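Local coordinates for protein gamma-resorcylate decarboxylase (Polaromonas, PDB 4QRO) that probably catalyses the manganese-dependent, non-oxidative decarboxylation of gamma-resorcylate (2,6-dihydroxybenzoate) to resorcinol, at residues A6-F11 / Y162-N167; L59-V64 / L126-S131; Y258-G263 / L283-W288. All coordinates share one frame; numbering follows the deposited sequence.

The three contacts gather at one end of a (β/α)8 barrel of the amidohydrolase family, round a manganese ion and the bound inhibitor 2-nitroresorcinol. Interaction 1 supplies three of the protein's metal ligands and interaction 3 the fourth, Asp287; their centres lie about 9 Å apart, and Ser262 OG of interaction 3 reaches Glu8 OE2 of interaction 1 at 2.7 Å. Interaction 2, its centre about 8 Å from that of interaction 1, sits on the side of strand 125-128, next to strand 161-164 in the sheet, and joins interaction 1 there: His164 N meets Val127 O at 2.8 Å. Interactions 2 and 3 do not touch, their centres being about 17 Å apart with the metal site between.

Interaction 1: A6-F11 / Y162-N167; sequences ALEEHF and YLHPRN. With MN (manganese (II) ion), chain K; 38L (2-nitrobenzene-1,3-diol), chain M.
The mononuclear metal site of an amidohydrolase barrel is assembled here: Glu8 and His10 on the first strand meet His164 and Tyr162 of strand 161-164 across the barrel interior. The two strand axes come no closer than 10.0 Å, so it is side chains that span the gap. Manganese is bound by Glu8 OE1 at 2.2 Å, His10 NE2 at 2.2 Å and His164 NE2 at 2.3 Å; Asp287 OD1 and the inhibitor oxygens OAK and OAI bring the ligands to six. The two imidazoles approach from opposite directions with their planes 81° apart. Glu8 OE1 sits at the edge of the His164 ring, near its plane. On the ring's far nitrogen, His164 ND1 donates to Pro165 O at 3.0 Å, meeting a lone pair in the carbonyl plane, while Pro165 CD covers one face; together these help fix the imidazole's rotation.

Glu8 reaches the metal because CG stands anti to its backbone N (chi1 -158°) and the chain continues extended. Its second oxygen, OE2, accepts a very short hydrogen bond of 2.4 Å from Tyr162 OH, the carboxylate standing 85° to the phenol ring, and is also hydrogen-bonded to Ser262. Tyr162 OH in turn is paired with Thr260. With a phenylalanine in place of Tyr162, the metal-binding carboxylate would probably lose one of its second-shell bonds and be freer to turn, and Thr260 would lose a partner. Beside the phenol, Leu7 CD1 packs on Tyr162 CE2 at 3.9 Å.

Strand 4-11 pairs along one edge with the parallel strand 52-59, while strand 161-164 runs between strands 125-128 and 214-216; Ile215 of the latter touches both Leu7 and Tyr162 within the core.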
loop_
_atom_site.group_PDB
_atom_site.type_symbol
_atom_site.label_atom_id
_atom_site.label_comp_id
_atom_site.label_asym_id
_atom_site.label_seq_id
_atom_site.Cartn_x
_atom_site.Cartn_y
_atom_site.Cartn_z
ATOM N N ALA A 6 8.732 20.976 11.318
ATOM C CA ALA A 6 7.961 20.373 10.233
ATOM C C ALA A 6 8.867 20.270 9.028
ATOM O O ALA A 6 9.686 21.175 8.809
ATOM C CB ALA A 6 6.743 21.211 9.968
ATOM N N LEU A 7 8.831 19.144 8.315
ATOM C CA LEU A 7 9.775 18.914 7.203
ATOM C C LEU A 7 9.247 18.333 5.892
ATOM O O LEU A 7 10.021 17.813 5.102
ATOM C CB LEU A 7 10.967 18.058 7.684
ATOM C CG LEU A 7 10.670 16.666 8.248
ATOM C CD1 LEU A 7 11.768 15.694 7.865
ATOM C CD2 LEU A 7 10.479 16.715 9.764
ATOM N N GLU A 8 7.944 18.363 5.673
ATOM C CA GLU A 8 7.402 18.184 4.332
ATOM C C GLU A 8 6.572 19.417 4.026
ATOM O O GLU A 8 5.341 19.404 4.068
ATOM C CB GLU A 8 6.573 16.892 4.175
ATOM C CG GLU A 8 6.499 16.477 2.709
ATOM C CD GLU A 8 5.660 15.239 2.438
ATOM O OE1 GLU A 8 4.832 15.280 1.491
ATOM O OE2 GLU A 8 5.880 14.211 3.110
ATOM N N GLU A 9 7.283 20.487 3.700
ATOM C CA GLU A 9 6.737 21.818 3.655
ATOM C C GLU A 9 7.283 22.426 2.350
ATOM O O GLU A 9 8.493 22.676 2.191
ATOM C CB GLU A 9 7.166 22.641 4.898
ATOM C CG GLU A 9 7.251 21.885 6.251
ATOM C CD GLU A 9 5.953 21.204 6.693
ATOM O OE1 GLU A 9 5.986 19.989 7.071
ATOM O OE2 GLU A 9 4.889 21.866 6.680
ATOM N N HIS A 10 6.387 22.594 1.397
ATOM C CA HIS A 10 6.775 22.809 0.033
ATOM C C HIS A 10 6.630 24.256 -0.406
ATOM O O HIS A 10 5.785 24.989 0.095
ATOM C CB HIS A 10 5.920 21.953 -0.898
ATOM C CG HIS A 10 5.975 20.484 -0.620
ATOM N ND1 HIS A 10 7.105 19.724 -0.843
ATOM C CD2 HIS A 10 5.009 19.622 -0.218
ATOM C CE1 HIS A 10 6.845 18.461 -0.547
ATOM N NE2 HIS A 10 5.577 18.371 -0.181
ATOM N N PHE A 11 7.424 24.619 -1.408
ATOM C CA PHE A 11 7.299 25.907 -2.093
ATOM C C PHE A 11 7.580 25.658 -3.574
ATOM O O PHE A 11 8.040 24.558 -3.978
ATOM C CB PHE A 11 8.323 26.918 -1.540
ATOM C CG PHE A 11 9.742 26.605 -1.943
ATOM C CD1 PHE A 11 10.275 27.102 -3.129
ATOM C CD2 PHE A 11 10.510 25.733 -1.191
ATOM C CE1 PHE A 11 11.549 26.772 -3.536
ATOM C CE2 PHE A 11 11.798 25.411 -1.573
ATOM C CZ PHE A 11 12.314 25.916 -2.767
ATOM N N TYR A 162 15.011 12.442 1.683
ATOM C CA TYR A 162 13.544 12.347 1.787
ATOM C C TYR A 162 13.064 11.843 0.458
ATOM O O TYR A 162 13.192 12.531 -0.555
ATOM C CB TYR A 162 12.946 13.722 2.092
ATOM C CG TYR A 162 11.573 13.711 2.731
ATOM C CD1 TYR A 162 10.497 13.057 2.129
ATOM C CD2 TYR A 162 11.342 14.389 3.942
ATOM C CE1 TYR A 162 9.244 13.056 2.724
ATOM C CE2 TYR A 162 10.093 14.389 4.549
ATOM C CZ TYR A 162 9.047 13.720 3.941
ATOM O OH TYR A 162 7.800 13.751 4.557
ATOM N N LEU A 163 12.529 10.620 0.438
ATOM C CA LEU A 163 12.058 10.028 -0.792
ATOM C C LEU A 163 10.565 10.343 -0.830
ATOM O O LEU A 163 9.767 9.708 -0.145
ATOM C CB LEU A 163 12.356 8.518 -0.811
ATOM C CG LEU A 163 11.786 7.758 -2.029
ATOM C CD1 LEU A 163 12.470 8.165 -3.317
ATOM C CD2 LEU A 163 11.904 6.244 -1.830
ATOM N N HIS A 164 10.210 11.373 -1.590
ATOM C CA HIS A 164 8.852 11.927 -1.631
ATOM C C HIS A 164 8.143 11.313 -2.829
ATOM O O HIS A 164 8.798 10.778 -3.747
ATOM C CB HIS A 164 8.959 13.467 -1.766
ATOM C CG HIS A 164 7.658 14.198 -1.771
ATOM N ND1 HIS A 164 6.961 14.469 -2.930
ATOM C CD2 HIS A 164 6.947 14.757 -0.763
ATOM C CE1 HIS A 164 5.875 15.154 -2.629
ATOM N NE2 HIS A 164 5.845 15.344 -1.325
ATOM N N PRO A 165 6.803 11.346 -2.839
ATOM C CA PRO A 165 6.161 10.764 -4.028
ATOM C C PRO A 165 6.236 11.549 -5.324
ATOM O O PRO A 165 6.578 12.744 -5.349
ATOM C CB PRO A 165 4.673 10.661 -3.618
ATOM C CG PRO A 165 4.679 10.686 -2.132
ATOM C CD PRO A 165 5.828 11.581 -1.755
ATOM N N ARG A 166 5.919 10.831 -6.394
ATOM C CA ARG A 166 5.450 11.389 -7.655
ATOM C C ARG A 166 4.505 10.331 -8.201
ATOM O O ARG A 166 4.448 9.192 -7.688
ATOM C CB ARG A 166 6.593 11.666 -8.656
ATOM C CG ARG A 166 7.309 10.402 -9.137
ATOM C CD ARG A 166 8.301 10.655 -10.256
ATOM N NE ARG A 166 7.657 11.222 -11.432
ATOM C CZ ARG A 166 8.296 11.815 -12.434
ATOM N NH1 ARG A 166 9.624 11.929 -12.412
ATOM N NH2 ARG A 166 7.595 12.313 -13.454
ATOM N N ASN A 167 3.786 10.685 -9.253
ATOM C CA ASN A 167 2.931 9.718 -9.950
ATOM C C ASN A 167 3.708 8.806 -10.881
ATOM O O ASN A 167 4.725 9.208 -11.435
ATOM C CB ASN A 167 1.830 10.438 -10.760
ATOM C CG ASN A 167 0.559 10.666 -9.952
ATOM O OD1 ASN A 167 0.114 9.794 -9.209
ATOM N ND2 ASN A 167 -0.034 11.844 -10.100
HETATM MN MN MN K . 4.289 16.535 -0.191
HETATM O OAK 38L M . 2.726 14.889 -0.790
HETATM N NAG 38L M . 1.595 15.015 -1.171
HETATM O OAJ 38L M . 0.769 14.164 -0.842
HETATM C CAA 38L M . 1.250 16.131 -1.974
HETATM C CAF 38L M . -0.063 16.223 -2.428
HETATM O OAH 38L M . -1.083 15.794 -1.633
HETATM C CAE 38L M . -0.338 16.753 -3.689
HETATM C CAD 38L M . 0.691 17.246 -4.483
HETATM C CAC 38L M . 1.983 17.315 -3.968
HETATM C CAB 38L M . 2.256 16.800 -2.701
HETATM O OAI 38L M . 3.517 16.940 -2.188
#

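Interaction 2: L59-V64 / L126-S131; sequences LNAPAV and LVNGFS
Asn128 of strand 125-128 points its carboxamide into the loop that follows strand 52-59, and most of the contact passes through that one group. The direct polar links are two hydrogen bonds, both weak, from Asn128 ND2: one to Pro62 O at 3.1 Å, the other to Asn60 O at 3.4 Å. A chi1 of -55° sets CG beside the residue's own backbone N and turns the amide toward these carbonyls.

Water extends the link. Water 1 donates to Leu59 O at 2.7 Å and to Asn128 OD1 at 2.8 Å, bridging the two segments. Water 2 accepts from Asn128 ND2 at 3.0 Å and also lies beside Asn60 O, so a water meets each end of the amide.

In the barrel, this joins the loops at the C-terminal ends of the second and fourth strands, close to the catalytic mouth: the Ala61 side chain lies about 5 Å from the bound inhibitor, and it also touches His164, a manganese ligand. The backbone is sharply bent on both sides. A cis peptide precedes Pro62, and Asn128 is the centre of an inverse gamma turn closed by a weak bond from Gly129 N to Val127 O, while Asn128 N is held by Gln65.

The remaining touches are van der Waals contacts of carbon on polar groups: Ala61 CB rests against the amide, 3.5 Å from Asn128 OD1, and Leu126 CD2 lies 4.3 Å from Leu59 O. Away from the strand, the Asn60 side chain is tied to Ser20 and Thr16.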
loop_
_atom_site.group_PDB
_atom_site.type_symbol
_atom_site.label_atom_id
_atom_site.label_comp_id
_atom_site.label_asym_id
_atom_site.label_seq_id
_atom_site.Cartn_x
_atom_site.Cartn_y
_atom_site.Cartn_z
ATOM N N LEU A 59 11.278 22.110 -2.550
ATOM C CA LEU A 59 10.660 22.388 -3.827
ATOM C C LEU A 59 9.517 21.401 -4.077
ATOM O O LEU A 59 9.492 20.286 -3.536
ATOM C CB LEU A 59 11.734 22.268 -4.925
ATOM C CG LEU A 59 11.495 22.779 -6.348
ATOM C CD1 LEU A 59 11.224 24.263 -6.308
ATOM C CD2 LEU A 59 12.694 22.474 -7.231
ATOM N N ASN A 60 8.564 21.834 -4.884
ATOM C CA ASN A 60 7.368 21.054 -5.182
ATOM C C ASN A 60 7.665 19.894 -6.162
ATOM O O ASN A 60 8.818 19.673 -6.520
ATOM C CB ASN A 60 6.236 21.968 -5.667
ATOM C CG ASN A 60 6.524 22.628 -6.987
ATOM O OD1 ASN A 60 7.652 23.058 -7.257
ATOM N ND2 ASN A 60 5.479 22.781 -7.798
ATOM N N ALA A 61 6.641 19.123 -6.518
ATOM C CA ALA A 61 6.831 17.834 -7.212
ATOM C C ALA A 61 6.140 17.858 -8.572
ATOM O O ALA A 61 5.159 18.576 -8.735
ATOM C CB ALA A 61 6.259 16.711 -6.369
ATOM N N PRO A 62 6.653 17.097 -9.562
ATOM C CA PRO A 62 7.921 16.339 -9.559
ATOM C C PRO A 62 9.139 17.238 -9.743
ATOM O O PRO A 62 10.279 16.822 -9.467
ATOM C CB PRO A 62 7.767 15.374 -10.737
ATOM C CG PRO A 62 6.662 15.906 -11.584
ATOM C CD PRO A 62 5.868 16.892 -10.794
ATOM N N ALA A 63 8.912 18.446 -10.252
ATOM C CA ALA A 63 9.992 19.437 -10.462
ATOM C C ALA A 63 11.217 18.832 -11.162
ATOM O O ALA A 63 11.120 18.400 -12.322
ATOM C CB ALA A 63 10.359 20.119 -9.143
ATOM N N VAL A 64 12.347 18.727 -10.472
ATOM C CA VAL A 64 13.601 18.339 -11.125
ATOM C C VAL A 64 13.555 16.911 -11.654
ATOM O O VAL A 64 14.180 16.607 -12.666
ATOM C CB VAL A 64 14.818 18.576 -10.202
ATOM C CG1 VAL A 64 16.109 18.086 -10.834
ATOM C CG2 VAL A 64 14.926 20.063 -9.870
ATOM N N LEU A 126 15.593 16.365 -0.749
ATOM C CA LEU A 126 14.266 15.824 -1.021
ATOM C C LEU A 126 14.145 15.569 -2.507
ATOM O O LEU A 126 14.460 16.427 -3.329
ATOM C CB LEU A 126 13.151 16.743 -0.513
ATOM C CG LEU A 126 11.718 16.168 -0.676
ATOM C CD1 LEU A 126 10.819 16.500 0.520
ATOM C CD2 LEU A 126 11.069 16.623 -1.972
ATOM N N VAL A 127 13.698 14.367 -2.844
ATOM C CA VAL A 127 13.609 13.919 -4.222
ATOM C C VAL A 127 12.269 13.226 -4.470
ATOM O O VAL A 127 11.843 12.391 -3.682
ATOM C CB VAL A 127 14.774 12.970 -4.567
ATOM C CG1 VAL A 127 14.581 12.303 -5.929
ATOM C CG2 VAL A 127 16.107 13.713 -4.486
ATOM N N ASN A 128 11.644 13.557 -5.598
ATOM C CA ASN A 128 10.307 13.112 -5.895
ATOM C C ASN A 128 10.316 11.829 -6.683
ATOM O O ASN A 128 9.992 11.788 -7.888
ATOM C CB ASN A 128 9.538 14.212 -6.603
ATOM C CG ASN A 128 9.542 15.515 -5.821
ATOM O OD1 ASN A 128 9.055 15.579 -4.680
ATOM N ND2 ASN A 128 10.105 16.569 -6.429
ATOM N N GLY A 129 10.673 10.760 -5.988
ATOM C CA GLY A 129 10.648 9.448 -6.598
ATOM C C GLY A 129 11.602 9.335 -7.776
ATOM O O GLY A 129 12.630 10.027 -7.838
ATOM N N PHE A 130 11.253 8.468 -8.726
ATOM C CA PHE A 130 12.120 8.194 -9.867
ATOM C C PHE A 130 12.371 9.407 -10.743
ATOM O O PHE A 130 11.577 10.366 -10.780
ATOM C CB PHE A 130 11.523 7.080 -10.741
ATOM C CG PHE A 130 10.200 7.438 -11.368
ATOM C CD1 PHE A 130 10.146 8.135 -12.567
ATOM C CD2 PHE A 130 9.005 7.047 -10.775
ATOM C CE1 PHE A 130 8.930 8.477 -13.139
ATOM C CE2 PHE A 130 7.789 7.381 -11.343
ATOM C CZ PHE A 130 7.744 8.097 -12.525
ATOM N N SER A 131 13.457 9.331 -11.508
ATOM C CA SER A 131 13.785 10.369 -12.479
ATOM C C SER A 131 13.533 9.932 -13.923
ATOM O O SER A 131 13.658 8.747 -14.289
ATOM C CB SER A 131 15.247 10.781 -12.328
ATOM O OG SER A 131 15.453 11.392 -11.094
HETATM O O HOH W 1 8.095 17.959 -3.457
HETATM O O HOH W 2 11.524 18.831 -5.152
#

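Interaction 3: Y258-G263 / L283-W288; sequences YLTTSG and LFSTDW. With MN (manganese (II) ion), chain K; 38L (2-nitrobenzene-1,3-diol), chain M.
Tyr258 CB starts the contact with a loose apolar touch on Leu283 CD1, at 4.3 Å. Leu259 turns its side chain away, but Leu259 O accepts from Leu283 N at 2.8 Å. Thr260 forms a parallel bridge with Leu283, their side chains on the same face of the sheet; its CG2 packs on Leu283 CB at 4.0 Å, its CB lies beside Ser285 OG, and its hydroxyl is paired with Tyr162.

These are the seventh and eighth strands of the barrel, joined through helix 267-276 as a β-α-β unit, and the bound metal lies beyond their C-terminal ends.

Thr261 N donates to Leu283 O at 2.9 Å, and its side chain takes over where strand pairing stops: OG1, set between the backbone N and the carbonyl carbon (chi1 68°), is turned to the neighbouring segment and donates to Ser285 O at 3.0 Å on a lone pair in the carbonyl plane. Ser262 CB then lies 3.9 Å from Asp287 CB, while its OG is bonded to Glu8 and His218. Gly263 comes beside the Asp287 carboxylate, where a side chain would crowd OD2; its carbonyl binds Arg229 of the second subunit. Asp287 OD1 coordinates manganese at 2.2 Å, and OD2 is hydrogen-bonded to His218.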
loop_
_atom_site.group_PDB
_atom_site.type_symbol
_atom_site.label_atom_id
_atom_site.label_comp_id
_atom_site.label_asym_id
_atom_site.label_seq_id
_atom_site.Cartn_x
_atom_site.Cartn_y
_atom_site.Cartn_z
ATOM N N TYR A 258 12.997 6.772 8.662
ATOM C CA TYR A 258 12.169 7.645 9.491
ATOM C C TYR A 258 10.871 7.937 8.705
ATOM O O TYR A 258 10.880 7.991 7.480
ATOM C CB TYR A 258 12.865 8.960 9.848
ATOM C CG TYR A 258 14.173 8.765 10.594
ATOM C CD1 TYR A 258 15.288 8.266 9.918
ATOM C CD2 TYR A 258 14.306 9.067 11.951
ATOM C CE1 TYR A 258 16.477 8.046 10.563
ATOM C CE2 TYR A 258 15.531 8.868 12.607
ATOM C CZ TYR A 258 16.602 8.343 11.899
ATOM O OH TYR A 258 17.838 8.102 12.468
ATOM N N LEU A 259 9.762 8.096 9.418
ATOM C CA LEU A 259 8.452 8.382 8.821
ATOM C C LEU A 259 7.952 9.724 9.297
ATOM O O LEU A 259 8.112 10.027 10.467
ATOM C CB LEU A 259 7.416 7.331 9.289
ATOM C CG LEU A 259 7.881 5.886 9.220
ATOM C CD1 LEU A 259 6.705 4.947 9.570
ATOM C CD2 LEU A 259 8.467 5.575 7.843
ATOM N N THR A 260 7.331 10.526 8.422
ATOM C CA THR A 260 6.641 11.731 8.891
ATOM C C THR A 260 5.132 11.587 8.863
ATOM O O THR A 260 4.610 10.670 8.249
ATOM C CB THR A 260 7.057 13.025 8.150
ATOM O OG1 THR A 260 6.320 13.172 6.934
ATOM C CG2 THR A 260 8.521 13.017 7.868
ATOM N N THR A 261 4.462 12.514 9.554
ATOM C CA THR A 261 3.011 12.494 9.664
ATOM C C THR A 261 2.323 13.273 8.532
ATOM O O THR A 261 1.125 13.484 8.568
ATOM C CB THR A 261 2.544 13.065 11.032
ATOM O OG1 THR A 261 2.819 14.476 11.099
ATOM C CG2 THR A 261 3.239 12.345 12.204
ATOM N N SER A 262 3.056 13.680 7.508
ATOM C CA SER A 262 2.461 14.509 6.489
ATOM C C SER A 262 1.228 13.869 5.848
ATOM O O SER A 262 1.238 12.690 5.475
ATOM C CB SER A 262 3.463 14.804 5.408
ATOM O OG SER A 262 3.916 13.596 4.825
ATOM N N GLY A 263 0.177 14.678 5.715
ATOM C CA GLY A 263 -1.009 14.295 4.978
ATOM C C GLY A 263 -1.654 13.013 5.455
ATOM O O GLY A 263 -2.371 12.376 4.700
ATOM N N LEU A 283 8.234 11.613 12.763
ATOM C CA LEU A 283 8.420 13.037 12.758
ATOM C C LEU A 283 7.134 13.762 12.356
ATOM O O LEU A 283 6.486 13.376 11.395
ATOM C CB LEU A 283 9.519 13.403 11.753
ATOM C CG LEU A 283 10.801 12.543 11.750
ATOM C CD1 LEU A 283 11.810 12.997 10.699
ATOM C CD2 LEU A 283 11.454 12.588 13.091
ATOM N N PHE A 284 6.811 14.841 13.070
ATOM C CA PHE A 284 5.726 15.722 12.672
ATOM C C PHE A 284 6.045 16.357 11.322
ATOM O O PHE A 284 7.189 16.674 11.039
ATOM C CB PHE A 284 5.462 16.792 13.744
ATOM C CG PHE A 284 4.383 17.791 13.363
ATOM C CD1 PHE A 284 3.045 17.440 13.354
ATOM C CD2 PHE A 284 4.722 19.076 12.981
ATOM C CE1 PHE A 284 2.074 18.372 13.025
ATOM C CE2 PHE A 284 3.769 19.994 12.638
ATOM C CZ PHE A 284 2.436 19.644 12.641
ATOM N N SER A 285 5.036 16.454 10.462
ATOM C CA SER A 285 5.117 17.263 9.239
ATOM C C SER A 285 3.700 17.495 8.781
ATOM O O SER A 285 2.786 16.832 9.262
ATOM C CB SER A 285 5.927 16.568 8.147
ATOM O OG SER A 285 7.319 16.621 8.466
ATOM N N THR A 286 3.515 18.443 7.872
ATOM C CA THR A 286 2.192 18.871 7.489
ATOM C C THR A 286 1.831 18.565 6.028
ATOM O O THR A 286 0.689 18.189 5.759
ATOM C CB THR A 286 2.006 20.390 7.739
ATOM O OG1 THR A 286 2.804 21.117 6.811
ATOM C CG2 THR A 286 2.409 20.783 9.139
ATOM N N ASP A 287 2.797 18.703 5.094
ATOM C CA ASP A 287 2.533 18.711 3.644
ATOM C C ASP A 287 1.899 20.030 3.155
ATOM O O ASP A 287 1.308 20.073 2.092
ATOM C CB ASP A 287 1.669 17.532 3.220
ATOM C CG ASP A 287 2.036 16.992 1.839
ATOM O OD1 ASP A 287 2.922 17.562 1.132
ATOM O OD2 ASP A 287 1.422 15.968 1.472
ATOM N N TRP A 288 2.036 21.082 3.938
ATOM C CA TRP A 288 1.687 22.413 3.479
ATOM C C TRP A 288 2.431 22.624 2.176
ATOM O O TRP A 288 3.612 22.270 2.090
ATOM C CB TRP A 288 2.065 23.460 4.515
ATOM C CG TRP A 288 1.830 24.888 4.107
ATOM C CD1 TRP A 288 2.791 25.768 3.630
ATOM C CD2 TRP A 288 0.607 25.629 4.165
ATOM N NE1 TRP A 288 2.229 26.987 3.394
ATOM C CE2 TRP A 288 0.891 26.942 3.701
ATOM C CE3 TRP A 288 -0.706 25.314 4.525
ATOM C CZ2 TRP A 288 -0.090 27.954 3.638
ATOM C CZ3 TRP A 288 -1.696 26.336 4.461
ATOM C CH2 TRP A 288 -1.372 27.627 4.008
HETATM MN MN MN K . 4.289 16.535 -0.191
HETATM O OAK 38L M . 2.726 14.889 -0.790
HETATM N NAG 38L M . 1.595 15.015 -1.171
HETATM O OAJ 38L M . 0.769 14.164 -0.842
HETATM C CAA 38L M . 1.250 16.131 -1.974
HETATM C CAF 38L M . -0.063 16.223 -2.428
HETATM O OAH 38L M . -1.083 15.794 -1.633
HETATM C CAE 38L M . -0.338 16.753 -3.689
HETATM C CAD 38L M . 0.691 17.246 -4.483
HETATM C CAC 38L M . 1.983 17.315 -3.968
HETATM C CAB 38L M . 2.256 16.800 -2.701
HETATM O OAI 38L M . 3.517 16.940 -2.188
#